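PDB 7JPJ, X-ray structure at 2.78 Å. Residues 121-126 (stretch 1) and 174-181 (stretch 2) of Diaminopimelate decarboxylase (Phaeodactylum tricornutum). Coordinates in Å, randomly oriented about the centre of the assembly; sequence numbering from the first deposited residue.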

# COMPACT_ATOMS: atom_id res chain seq x y z
N ASN A 121 -23.35 -14.26 0.18
CA ASN A 121 -23.93 -13.40 -0.85
C ASN A 121 -23.18 -13.69 -2.15
O ASN A 121 -22.01 -13.33 -2.29
N ALA A 122 -23.85 -14.36 -3.08
CA ALA A 122 -23.25 -14.68 -4.37
C ALA A 122 -23.00 -13.40 -5.15
O ALA A 122 -23.92 -12.61 -5.38
N CYS A 123 -21.75 -13.19 -5.57
CA CYS A 123 -21.35 -11.95 -6.21
C CYS A 123 -21.10 -12.09 -7.71
O CYS A 123 -20.79 -11.09 -8.36
N SER A 124 -21.23 -13.29 -8.27
CA SER A 124 -21.12 -13.48 -9.71
C SER A 124 -21.88 -14.74 -10.08
O SER A 124 -22.26 -15.54 -9.22
N VAL A 125 -22.10 -14.91 -11.38
CA VAL A 125 -22.75 -16.13 -11.87
C VAL A 125 -21.93 -17.35 -11.47
O VAL A 125 -22.48 -18.37 -11.02
N SER A 126 -20.60 -17.26 -11.60
CA SER A 126 -19.73 -18.39 -11.27
C SER A 126 -19.89 -18.82 -9.82
O SER A 126 -19.89 -20.02 -9.52
N PHE A 174 -18.14 -5.49 -9.47
CA PHE A 174 -18.83 -5.96 -8.28
C PHE A 174 -20.25 -6.39 -8.60
O PHE A 174 -20.97 -5.71 -9.35
N GLY A 175 -20.67 -7.50 -8.02
CA GLY A 175 -22.03 -7.98 -8.18
C GLY A 175 -22.33 -8.47 -9.59
O GLY A 175 -21.52 -8.39 -10.51
N ILE A 176 -23.54 -9.00 -9.74
CA ILE A 176 -24.01 -9.54 -11.00
C ILE A 176 -24.71 -8.44 -11.78
O ILE A 176 -25.49 -7.66 -11.22
N TRP A 177 -24.42 -8.37 -13.08
CA TRP A 177 -25.02 -7.36 -13.94
C TRP A 177 -26.54 -7.49 -13.92
O TRP A 177 -27.09 -8.59 -14.03
N HIS A 178 -27.22 -6.35 -13.77
CA HIS A 178 -28.67 -6.36 -13.56
C HIS A 178 -29.42 -7.01 -14.71
O HIS A 178 -30.49 -7.60 -14.50
N GLU A 179 -28.88 -6.93 -15.93
CA GLU A 179 -29.57 -7.50 -17.08
C GLU A 179 -29.60 -9.02 -17.03
O GLU A 179 -30.50 -9.63 -17.60
N LEU A 180 -28.62 -9.63 -16.37
CA LEU A 180 -28.66 -11.08 -16.16
C LEU A 180 -29.77 -11.48 -15.19
O LEU A 180 -30.23 -12.62 -15.24
N VAL A 181 -30.21 -10.57 -14.33
CA VAL A 181 -31.34 -10.86 -13.46
C VAL A 181 -32.65 -10.77 -14.23
O VAL A 181 -33.52 -11.65 -14.12

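Which side chain does most to join the two stretches? Ile176 does, with 65 Å² covered, the largest share of any residue here. Its CA-to-CB bond points sideways, yet the end of the side chain comes nearer to stretch 1. With chi1 m and chi2 t, the chain extends along the turn that leads from strand to helix: CG1 of Ile176 lies 3.6 Å from CA of Ser124, and CD1 of Ile176 reaches to 4.0 Å from N of Val125. Much of its packing is therefore against backbone.

What does Val125 add from the start of its helix? Its chi1 is t, and CG2 of Val125 serves two neighbours, 4.2 Å from CG2 of Ile176 and 3.9 Å from CD1 of Leu180. Leu180, with chi1 m and chi2 t, points toward stretch 1 and closes this small apolar cluster from the helix of stretch 2, although only 17 Å² of it is covered.

How does Cys123 come to have 42 Å² covered when CB, the nearest atom of its side chain (chi1 m), stays 4.7 Å from N of Gly175? The backbone makes the approach: O of Cys123 sits 3.3 Å from C of Gly175, where the two CA atoms are 4.5 Å apart. Gly175 has no side chain, and its positive phi of 70° by itself favours glycine.

Where are the polar links? No direct hydrogen bond crosses between the stretches, but a water bridges them, donating to O of Cys123 at 2.8 Å and to O of Gly175 at 2.9 Å; acceptors in its reach, counting those elsewhere, outnumber its protons, so these bonds need not all form at once. Ser124 takes no polar part across the gap: its CA-to-CB bond points away, and its p rotamer lets OG cap a backbone N just past the stretch.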

# COMPACT_ATOMS: atom_id res chain seq x y z
CB ASN A 121 -23.83 -11.93 -0.48
CG ASN A 121 -24.73 -11.56 0.69
OD1 ASN A 121 -25.72 -12.24 0.96
ND2 ASN A 121 -24.39 -10.48 1.38
CB ALA A 122 -24.15 -15.63 -5.16
CB CYS A 123 -20.10 -11.39 -5.53
SG CYS A 123 -20.38 -10.89 -3.81
CB SER A 124 -19.66 -13.57 -10.17
OG SER A 124 -19.04 -14.75 -9.68
CB VAL A 125 -22.97 -16.05 -13.39
CG1 VAL A 125 -23.36 -17.41 -13.95
CG2 VAL A 125 -24.02 -15.00 -13.71
CB SER A 126 -18.27 -18.01 -11.54
OG SER A 126 -18.18 -17.09 -12.61
CB PHE A 174 -18.86 -4.86 -7.21
CG PHE A 174 -17.51 -4.31 -6.85
CD1 PHE A 174 -16.39 -5.12 -6.86
CD2 PHE A 174 -17.37 -2.98 -6.48
CE1 PHE A 174 -15.15 -4.61 -6.52
CE2 PHE A 174 -16.14 -2.47 -6.14
CZ PHE A 174 -15.03 -3.28 -6.16
CB ILE A 176 -24.96 -10.74 -10.77
CG1 ILE A 176 -24.32 -11.75 -9.81
CG2 ILE A 176 -25.32 -11.40 -12.08
CD1 ILE A 176 -25.15 -12.99 -9.59
CB TRP A 177 -24.49 -7.51 -15.37
CG TRP A 177 -24.74 -6.32 -16.26
CD1 TRP A 177 -25.25 -6.35 -17.52
CD2 TRP A 177 -24.48 -4.95 -15.96
NE1 TRP A 177 -25.33 -5.07 -18.03
CE2 TRP A 177 -24.86 -4.19 -17.09
CE3 TRP A 177 -23.96 -4.27 -14.84
CZ2 TRP A 177 -24.74 -2.81 -17.14
CZ3 TRP A 177 -23.85 -2.90 -14.89
CH2 TRP A 177 -24.24 -2.18 -16.03
CB HIS A 178 -29.18 -4.94 -13.34
CG HIS A 178 -29.18 -4.11 -14.58
ND1 HIS A 178 -28.05 -3.47 -15.05
CD2 HIS A 178 -30.17 -3.80 -15.46
CE1 HIS A 178 -28.34 -2.82 -16.16
NE2 HIS A 178 -29.62 -3.00 -16.43
CB GLU A 179 -28.93 -7.02 -18.38
CG GLU A 179 -28.88 -5.51 -18.52
CD GLU A 179 -28.99 -5.04 -19.96
OE1 GLU A 179 -29.60 -3.97 -20.19
OE2 GLU A 179 -28.48 -5.75 -20.85
CB LEU A 180 -27.31 -11.57 -15.65
CG LEU A 180 -26.16 -11.47 -16.65
CD1 LEU A 180 -24.85 -11.92 -16.02
CD2 LEU A 180 -26.47 -12.28 -17.90
CB VAL A 181 -31.35 -9.90 -12.25
CG1 VAL A 181 -32.51 -10.22 -11.33
CG2 VAL A 181 -30.03 -10.00 -11.49
O HOH W 1 -19.38 -10.30 -10.63